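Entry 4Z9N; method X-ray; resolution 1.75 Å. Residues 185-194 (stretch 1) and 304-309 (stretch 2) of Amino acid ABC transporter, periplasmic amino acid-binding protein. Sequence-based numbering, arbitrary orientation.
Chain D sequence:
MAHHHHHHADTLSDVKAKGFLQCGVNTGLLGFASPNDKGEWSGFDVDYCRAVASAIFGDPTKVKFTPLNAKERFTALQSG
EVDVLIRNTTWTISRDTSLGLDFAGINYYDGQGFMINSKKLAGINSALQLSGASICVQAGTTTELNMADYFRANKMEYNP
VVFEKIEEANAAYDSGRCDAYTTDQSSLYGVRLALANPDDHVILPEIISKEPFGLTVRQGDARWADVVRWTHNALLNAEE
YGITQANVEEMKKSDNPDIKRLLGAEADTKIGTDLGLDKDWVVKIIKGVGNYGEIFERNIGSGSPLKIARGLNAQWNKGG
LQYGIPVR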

ATOM      1  N   GLN D 185      -2.394 -16.274 -10.941  1.00 15.50           N
ATOM      2  CA  GLN D 185      -1.647 -17.496 -10.706  1.00 16.45           C
ATOM      3  C   GLN D 185      -2.183 -18.272  -9.501  1.00 18.87           C
ATOM      4  O   GLN D 185      -2.310 -19.510  -9.562  1.00 18.13           O
ATOM      5  N   SER D 186      -2.537 -17.565  -8.426  1.00 16.66           N
ATOM      6  CA  SER D 186      -3.049 -18.254  -7.234  1.00 19.24           C
ATOM      7  C   SER D 186      -4.365 -18.930  -7.561  1.00 19.99           C
ATOM      8  O   SER D 186      -4.702 -19.952  -6.977  1.00 19.34           O
ATOM      9  N   SER D 187      -5.100 -18.361  -8.510  1.00 17.39           N
ATOM     10  CA  SER D 187      -6.376 -18.939  -8.905  1.00 17.97           C
ATOM     11  C   SER D 187      -6.162 -20.222  -9.712  1.00 21.38           C
ATOM     12  O   SER D 187      -6.949 -21.176  -9.607  1.00 22.69           O
ATOM     13  N   LEU D 188      -5.117 -20.228 -10.539  1.00 18.72           N
ATOM     14  CA  LEU D 188      -4.766 -21.428 -11.309  1.00 23.23           C
ATOM     15  C   LEU D 188      -4.485 -22.611 -10.380  1.00 24.49           C
ATOM     16  O   LEU D 188      -4.871 -23.748 -10.686  1.00 22.01           O
ATOM     17  N   TYR D 189      -3.826 -22.355  -9.245  1.00 20.75           N
ATOM     18  CA  TYR D 189      -3.630 -23.403  -8.244  1.00 21.95           C
ATOM     19  C   TYR D 189      -4.971 -23.964  -7.769  1.00 22.67           C
ATOM     20  O   TYR D 189      -5.118 -25.172  -7.577  1.00 25.36           O
ATOM     21  N   GLY D 190      -5.942 -23.081  -7.555  1.00 21.91           N
ATOM     22  CA  GLY D 190      -7.245 -23.498  -7.062  1.00 22.65           C
ATOM     23  C   GLY D 190      -8.076 -24.225  -8.104  1.00 23.34           C
ATOM     24  O   GLY D 190      -8.705 -25.253  -7.814  1.00 24.63           O
ATOM     25  N   VAL D 191      -8.084 -23.692  -9.319  1.00 22.57           N
ATOM     26  CA  VAL D 191      -8.764 -24.340 -10.428  1.00 23.23           C
ATOM     27  C   VAL D 191      -8.198 -25.731 -10.664  1.00 27.13           C
ATOM     28  O   VAL D 191      -8.948 -26.708 -10.824  1.00 25.76           O
ATOM     29  N   ARG D 192      -6.872 -25.828 -10.689  1.00 24.40           N
ATOM     30  CA  ARG D 192      -6.210 -27.105 -10.964  1.00 25.72           C
ATOM     31  C   ARG D 192      -6.692 -28.218 -10.020  1.00 27.91           C
ATOM     32  O   ARG D 192      -6.916 -29.356 -10.447  1.00 28.56           O
ATOM     33  N   LEU D 193      -6.892 -27.881  -8.750  1.00 30.03           N
ATOM     34  CA  LEU D 193      -7.330 -28.872  -7.766  1.00 35.22           C
ATOM     35  C   LEU D 193      -8.750 -29.378  -8.015  1.00 37.61           C
ATOM     36  O   LEU D 193      -9.177 -30.366  -7.411  1.00 30.91           O
ATOM     37  N   ALA D 194      -9.476 -28.720  -8.911  1.00 28.56           N
ATOM     38  CA  ALA D 194     -10.867 -29.097  -9.172  1.00 31.71           C
ATOM     39  C   ALA D 194     -10.991 -29.922 -10.443  1.00 33.76           C
ATOM     40  O   ALA D 194     -12.080 -30.366 -10.803  1.00 37.99           O
ATOM     41  N   SER D 304      -2.115 -26.284   3.231  1.00 30.64           N
ATOM     42  CA  SER D 304      -3.238 -26.483   2.326  1.00 29.86           C
ATOM     43  C   SER D 304      -2.832 -27.368   1.149  1.00 29.84           C
ATOM     44  O   SER D 304      -1.649 -27.616   0.950  1.00 26.14           O
ATOM     45  N   PRO D 305      -3.805 -27.825   0.342  1.00 27.22           N
ATOM     46  CA  PRO D 305      -3.400 -28.564  -0.861  1.00 28.16           C
ATOM     47  C   PRO D 305      -2.772 -27.707  -1.969  1.00 25.51           C
ATOM     48  O   PRO D 305      -2.200 -28.262  -2.905  1.00 26.49           O
ATOM     49  N   LEU D 306      -2.891 -26.387  -1.889  1.00 23.91           N
ATOM     50  CA  LEU D 306      -2.357 -25.521  -2.943  1.00 22.65           C
ATOM     51  C   LEU D 306      -0.831 -25.376  -2.859  1.00 22.45           C
ATOM     52  O   LEU D 306      -0.151 -25.353  -3.889  1.00 25.89           O
ATOM     53  N   LYS D 307      -0.301 -25.263  -1.641  1.00 22.56           N
ATOM     54  CA  LYS D 307       1.155 -25.198  -1.423  1.00 26.91           C
ATOM     55  C   LYS D 307       1.828 -24.007  -2.119  1.00 24.40           C
ATOM     56  O   LYS D 307       2.916 -24.144  -2.684  1.00 21.55           O
ATOM     57  N   ILE D 308       1.176 -22.848  -2.087  1.00 19.95           N
ATOM     58  CA  ILE D 308       1.753 -21.618  -2.627  1.00 19.46           C
ATOM     59  C   ILE D 308       2.797 -21.026  -1.669  1.00 19.41           C
ATOM     60  O   ILE D 308       2.552 -20.917  -0.474  1.00 19.99           O
ATOM     61  N   ALA D 309       3.957 -20.643  -2.186  1.00 18.31           N
ATOM     62  CA  ALA D 309       4.981 -20.027  -1.336  1.00 22.91           C
ATOM     63  C   ALA D 309       4.583 -18.587  -1.042  1.00 20.24           C
ATOM     64  O   ALA D 309       3.879 -17.968  -1.844  1.00 17.91           O
TER

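Y189, L306 and I308 form the apolar centre, where one helical face meets an irregular segment lying far away in sequence. Y189 sends its CA-to-CB bond toward the other stretch, and its chi1 of -81° (m) with chi2 of 86° lays a broad ring face against I308. That isoleucine starts sideways, but its m,t rotamer carries the end of the chain inward: CG1 sits 3.8 Å from the centroid of the Y189 ring and only 10° off the ring normal, a CH-pi contact over the face. The extended chi2 then carries CD1 onward to S186, where I308 CD1 lies 3.8 Å from S186 CB. One aliphatic chain thus packs over one face of an aromatic ring and reaches the helix one turn earlier.

L306 follows the same rule, leaving its backbone sideways and bending inward at the tip, here with chi1 m and chi2 p. Its two methyls divide the work. L306 CD2 packs 3.9 Å from Y189 CB and reaches the helix backbone, 4.0 Å from G190 N and 4.2 Å from S186 O. G190 brings only backbone to the contact; an ideal CB there would stand 4.2 Å from L306 CD2, so this contact alone does not explain the glycine. The other methyl, L306 CD1, meets L193 CD1 at 3.5 Å.

L193 extends the apolar strip one turn beyond Y189. It points toward the second stretch in the m,t rotamer, and its CD1 also touches P305, 3.8 Å from P305 CB, so L193 CD1 touches both L306 and P305, with L193 CD2 also 4.3 Å from P305 CB, where the contact thins toward solvent.

No direct hydrogen bond joins the stretches; the packing is mainly apolar, and the two stretches together bury 338 Å² of surface against each other. Even the close approach of Y189 CD2 to L306 O, 3.2 Å, places the carbonyl obliquely to the ring. Several polar groups instead find partners within their own stretch or elsewhere in the structure. S304 OG accepts from L306 N at 3.2 Å, which ties down the backbone beside the core leucine, and S186 OG, in the p rotamer, finds its partner elsewhere in the structure. K307 leads its chain away from the helix, and its NZ donates to S304 O at 3.0 Å.

At the polar edge, water 1 spans the gap. It accepts from A309 N at 2.9 Å and makes a weak hydrogen bond with Y189 OH at 3.4 Å; thus the tyrosine packs one ring face against I308 while its hydroxyl is linked, weakly, to the second stretch through one water.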

ATOM      1  CB  GLN D 185      -0.165 -17.183 -10.517  1.00 21.26           C
ATOM      2  CG  GLN D 185       0.663 -18.401 -10.241  1.00 30.70           C
ATOM      3  CD  GLN D 185       2.076 -18.036  -9.866  1.00 40.89           C
ATOM      4  OE1 GLN D 185       2.876 -17.656 -10.718  1.00 48.25           O
ATOM      5  NE2 GLN D 185       2.373 -18.088  -8.576  1.00 39.33           N
ATOM      6  CB  SER D 186      -3.229 -17.301  -6.044  1.00 17.75           C
ATOM      7  OG  SER D 186      -4.212 -16.307  -6.316  1.00 18.03           O
ATOM      8  CB  SER D 187      -7.185 -17.931  -9.726  1.00 20.35           C
ATOM      9  OG  SER D 187      -7.489 -16.776  -8.955  1.00 20.84           O
ATOM     10  CB  LEU D 188      -3.567 -21.154 -12.226  1.00 19.39           C
ATOM     11  CG  LEU D 188      -3.861 -20.231 -13.420  1.00 18.59           C
ATOM     12  CD1 LEU D 188      -2.581 -19.838 -14.132  1.00 20.62           C
ATOM     13  CD2 LEU D 188      -4.816 -20.952 -14.376  1.00 19.29           C
ATOM     14  CB  TYR D 189      -2.843 -22.879  -7.031  1.00 21.71           C
ATOM     15  CG  TYR D 189      -1.334 -22.825  -7.198  1.00 21.66           C
ATOM     16  CD1 TYR D 189      -0.711 -21.724  -7.781  1.00 20.52           C
ATOM     17  CD2 TYR D 189      -0.533 -23.865  -6.745  1.00 24.05           C
ATOM     18  CE1 TYR D 189       0.674 -21.669  -7.913  1.00 24.62           C
ATOM     19  CE2 TYR D 189       0.844 -23.821  -6.874  1.00 26.01           C
ATOM     20  CZ  TYR D 189       1.443 -22.727  -7.461  1.00 28.29           C
ATOM     21  OH  TYR D 189       2.818 -22.690  -7.585  1.00 29.99           O
ATOM     22  CB  VAL D 191      -8.659 -23.505 -11.708  1.00 22.24           C
ATOM     23  CG1 VAL D 191      -9.083 -24.341 -12.912  1.00 23.10           C
ATOM     24  CG2 VAL D 191      -9.512 -22.249 -11.586  1.00 22.68           C
ATOM     25  CB  ARG D 192      -4.687 -26.944 -10.867  1.00 25.44           C
ATOM     26  CG  ARG D 192      -3.911 -28.233 -11.096  1.00 26.93           C
ATOM     27  CD  ARG D 192      -2.420 -27.982 -11.318  1.00 31.23           C
ATOM     28  NE  ARG D 192      -1.776 -27.326 -10.182  1.00 26.08           N
ATOM     29  CZ  ARG D 192      -0.506 -26.934 -10.176  1.00 30.02           C
ATOM     30  NH1 ARG D 192       0.253 -27.122 -11.250  1.00 26.12           N
ATOM     31  NH2 ARG D 192       0.002 -26.332  -9.107  1.00 34.10           N
ATOM     32  CB  LEU D 193      -7.232 -28.294  -6.356  1.00 34.72           C
ATOM     33  CG  LEU D 193      -5.812 -28.181  -5.800  1.00 33.27           C
ATOM     34  CD1 LEU D 193      -5.825 -27.431  -4.486  1.00 32.20           C
ATOM     35  CD2 LEU D 193      -5.179 -29.561  -5.621  1.00 32.77           C
ATOM     36  CB  ALA D 194     -11.747 -27.847  -9.262  1.00 30.92           C
ATOM     37  CB  SER D 304      -3.724 -25.131   1.814  1.00 28.74           C
ATOM     38  OG  SER D 304      -2.826 -24.658   0.833  1.00 25.39           O
ATOM     39  CB  PRO D 305      -4.718 -29.179  -1.358  1.00 32.51           C
ATOM     40  CG  PRO D 305      -5.652 -29.109  -0.200  1.00 34.37           C
ATOM     41  CD  PRO D 305      -5.261 -27.890   0.561  1.00 29.11           C
ATOM     42  CB  LEU D 306      -3.031 -24.138  -2.896  1.00 21.19           C
ATOM     43  CG  LEU D 306      -4.486 -24.093  -3.397  1.00 23.78           C
ATOM     44  CD1 LEU D 306      -5.492 -24.675  -2.388  1.00 25.85           C
ATOM     45  CD2 LEU D 306      -4.873 -22.667  -3.747  1.00 22.21           C
ATOM     46  CB  LYS D 307       1.836 -26.492  -1.895  1.00 24.21           C
ATOM     47  CG  LYS D 307       1.182 -27.784  -1.430  1.00 40.03           C
ATOM     48  CD  LYS D 307       1.369 -28.022   0.047  1.00 42.91           C
ATOM     49  CE  LYS D 307       0.920 -29.434   0.419  1.00 42.23           C
ATOM     50  NZ  LYS D 307       0.487 -29.509   1.839  1.00 40.35           N
ATOM     51  CB  ILE D 308       0.651 -20.596  -2.913  1.00 19.01           C
ATOM     52  CG1 ILE D 308      -0.356 -21.178  -3.919  1.00 18.41           C
ATOM     53  CG2 ILE D 308       1.254 -19.270  -3.365  1.00 21.62           C
ATOM     54  CD1 ILE D 308      -1.501 -20.195  -4.283  1.00 20.81           C
ATOM     55  CB  ALA D 309       6.341 -20.076  -1.998  1.00 22.29           C
TER
HETATM   56  O   HOH W   1       4.243 -20.975  -5.044  1.00 25.57           O